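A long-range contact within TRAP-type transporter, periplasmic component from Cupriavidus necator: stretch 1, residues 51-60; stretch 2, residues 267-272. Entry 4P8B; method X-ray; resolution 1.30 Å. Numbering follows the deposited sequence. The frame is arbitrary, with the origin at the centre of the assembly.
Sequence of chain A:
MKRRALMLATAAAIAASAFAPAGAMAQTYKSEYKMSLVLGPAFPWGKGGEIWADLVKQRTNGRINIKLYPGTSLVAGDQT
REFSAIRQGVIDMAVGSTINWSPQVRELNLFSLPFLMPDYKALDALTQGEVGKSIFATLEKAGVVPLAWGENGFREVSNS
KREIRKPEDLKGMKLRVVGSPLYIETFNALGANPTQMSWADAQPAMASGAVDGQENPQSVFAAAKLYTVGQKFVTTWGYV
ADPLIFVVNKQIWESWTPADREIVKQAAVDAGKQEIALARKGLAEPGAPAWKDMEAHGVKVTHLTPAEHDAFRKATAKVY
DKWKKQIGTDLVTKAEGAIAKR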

# COMPACT_ATOMS: atom_id res chain seq x y z
N ILE A 51 16.16 -4.79 4.34
CA ILE A 51 16.90 -5.71 3.47
C ILE A 51 17.57 -4.92 2.36
O ILE A 51 18.74 -5.16 2.03
CB ILE A 51 15.96 -6.78 2.87
CG1 ILE A 51 15.46 -7.71 3.98
CG2 ILE A 51 16.65 -7.59 1.76
CD1 ILE A 51 14.28 -8.60 3.60
N TRP A 52 16.87 -3.95 1.79
CA TRP A 52 17.44 -3.14 0.72
C TRP A 52 18.68 -2.43 1.24
O TRP A 52 19.74 -2.46 0.61
CB TRP A 52 16.40 -2.13 0.25
CG TRP A 52 16.81 -1.34 -0.96
CD1 TRP A 52 17.78 -1.64 -1.88
CD2 TRP A 52 16.23 -0.10 -1.38
NE1 TRP A 52 17.83 -0.65 -2.84
CE2 TRP A 52 16.89 0.30 -2.56
CE3 TRP A 52 15.21 0.70 -0.87
CZ2 TRP A 52 16.56 1.47 -3.23
CZ3 TRP A 52 14.88 1.86 -1.55
CH2 TRP A 52 15.54 2.23 -2.72
N ALA A 53 18.54 -1.77 2.39
CA ALA A 53 19.65 -1.01 2.95
C ALA A 53 20.84 -1.91 3.24
O ALA A 53 21.99 -1.55 2.91
CB ALA A 53 19.19 -0.31 4.21
N ASP A 54 20.60 -3.08 3.82
CA ASP A 54 21.67 -4.01 4.17
C ASP A 54 22.36 -4.51 2.91
O ASP A 54 23.59 -4.60 2.86
CB ASP A 54 21.16 -5.21 4.99
CG ASP A 54 20.65 -4.83 6.37
OD1 ASP A 54 20.89 -3.68 6.81
OD2 ASP A 54 20.02 -5.68 7.03
N LEU A 55 21.60 -4.83 1.87
CA LEU A 55 22.22 -5.35 0.66
C LEU A 55 23.05 -4.28 -0.03
O LEU A 55 24.12 -4.58 -0.57
CB LEU A 55 21.17 -5.88 -0.31
CG LEU A 55 20.45 -7.17 0.08
CD1 LEU A 55 19.39 -7.51 -0.97
CD2 LEU A 55 21.41 -8.34 0.25
N VAL A 56 22.58 -3.05 -0.04
CA VAL A 56 23.32 -1.96 -0.67
C VAL A 56 24.64 -1.73 0.03
O VAL A 56 25.69 -1.59 -0.62
CB VAL A 56 22.52 -0.65 -0.68
CG1 VAL A 56 23.43 0.52 -1.02
CG2 VAL A 56 21.34 -0.76 -1.65
N LYS A 57 24.62 -1.72 1.35
CA LYS A 57 25.83 -1.51 2.12
C LYS A 57 26.81 -2.63 1.80
O LYS A 57 27.97 -2.37 1.46
CB LYS A 57 25.52 -1.48 3.60
CG LYS A 57 26.69 -0.99 4.44
CD LYS A 57 26.24 -0.64 5.84
CE LYS A 57 26.43 -1.81 6.77
NZ LYS A 57 27.83 -1.83 7.29
N GLN A 58 26.35 -3.87 1.92
CA GLN A 58 27.17 -5.04 1.66
C GLN A 58 27.81 -5.00 0.28
O GLN A 58 29.01 -5.22 0.15
CB GLN A 58 26.32 -6.30 1.81
CG GLN A 58 27.07 -7.61 1.58
CD GLN A 58 26.28 -8.83 2.02
OE1 GLN A 58 25.12 -8.73 2.42
NE2 GLN A 58 26.91 -10.00 1.92
N ARG A 59 27.02 -4.70 -0.74
CA ARG A 59 27.45 -4.83 -2.14
C ARG A 59 28.19 -3.61 -2.66
O ARG A 59 28.77 -3.64 -3.77
CB ARG A 59 26.23 -5.15 -3.02
CG ARG A 59 25.59 -6.49 -2.68
CD ARG A 59 24.31 -6.71 -3.48
NE ARG A 59 23.65 -7.96 -3.12
CZ ARG A 59 22.47 -8.37 -3.60
NH1 ARG A 59 21.80 -7.63 -4.48
NH2 ARG A 59 21.97 -9.53 -3.21
N THR A 60 28.20 -2.53 -1.89
CA THR A 60 29.03 -1.37 -2.21
C THR A 60 30.26 -1.28 -1.33
O THR A 60 30.89 -0.23 -1.25
CB THR A 60 28.27 -0.04 -2.09
OG1 THR A 60 27.85 0.17 -0.73
CG2 THR A 60 27.08 -0.04 -3.03
N ALA A 267 19.69 -4.51 -5.76
CA ALA A 267 19.39 -4.70 -4.35
C ALA A 267 17.91 -4.43 -4.07
O ALA A 267 17.28 -5.16 -3.29
CB ALA A 267 20.27 -3.82 -3.49
N ALA A 268 17.35 -3.41 -4.72
CA ALA A 268 15.91 -3.13 -4.60
C ALA A 268 15.07 -4.29 -5.18
O ALA A 268 14.07 -4.68 -4.60
CB ALA A 268 15.57 -1.84 -5.30
N VAL A 269 15.49 -4.82 -6.32
CA VAL A 269 14.79 -5.95 -6.93
C VAL A 269 14.79 -7.17 -6.01
O VAL A 269 13.75 -7.80 -5.79
CB VAL A 269 15.42 -6.28 -8.30
CG1 VAL A 269 14.93 -7.64 -8.84
CG2 VAL A 269 15.11 -5.15 -9.27
N ASP A 270 15.95 -7.48 -5.44
CA ASP A 270 16.09 -8.60 -4.50
C ASP A 270 15.27 -8.38 -3.23
O ASP A 270 14.55 -9.27 -2.76
CB ASP A 270 17.56 -8.81 -4.11
CG ASP A 270 18.41 -9.29 -5.26
OD1 ASP A 270 17.83 -9.70 -6.29
OD2 ASP A 270 19.66 -9.26 -5.14
N ALA A 271 15.34 -7.17 -2.69
CA ALA A 271 14.56 -6.83 -1.50
C ALA A 271 13.06 -6.91 -1.77
O ALA A 271 12.29 -7.37 -0.92
CB ALA A 271 14.92 -5.47 -1.02
N GLY A 272 12.63 -6.44 -2.94
CA GLY A 272 11.22 -6.44 -3.29
C GLY A 272 10.66 -7.84 -3.37
O GLY A 272 9.56 -8.11 -2.87

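This is a close helix-to-helix contact in which small alanines from one helix fit against larger side chains of the other, with a salt bridge along one flank. The two helices run roughly antiparallel, their N-to-C directions 143° apart, and their axes come within 8.5 Å. Alanine makes that spacing workable: where the backbones draw nearest, Trp52 CA and Ala271 CA are 5.2 Å apart, and Ala271 CB lies 3.7 Å from Trp52 N, practically on the opposing backbone. Ile51 adds its CG2 at 3.9 Å from the same Ala271 CB.

One turn earlier in the second helix, Ala267 is the knob. Its methyl sits in a hole formed by Trp52, Leu55, Val56 and Arg59, with Val56 CG2 3.7 Å and Leu55 CB 3.9 Å from Ala267 CB. A single methyl group thus gathers four neighbors, and the spacing of Ala267 and Ala271 by four residues puts both on the side facing the first helix.

Trp52 leaves its backbone sideways, yet with chi1 in t its indole reaches the second helix. There Ala268 CB lies over one face of the five-membered ring, 3.9 Å from Ala268 CB to the ring centroid, a CH-pi contact. Trp52 NE1 finds its hydrogen bond elsewhere in the structure; its 3.4 Å approach to Ala268 N brings two donors together and is no bond.

The polar pairing lies to one side of the alanines, between two partly exposed residues. Arg59, in the last turn of its helix, extends its chain so that both NH1 and NH2 donate to one carboxylate oxygen: Arg59 NH1 to Asp270 OD2 is 2.8 Å, and Arg59 NH2 to Asp270 OD2 is 3.0 Å. The oxygen approaches near the guanidinium plane, where the N-H bonds point. Leu55 CD1, 3.9 Å from Asp270 CB, packs against the aliphatic base of that acid.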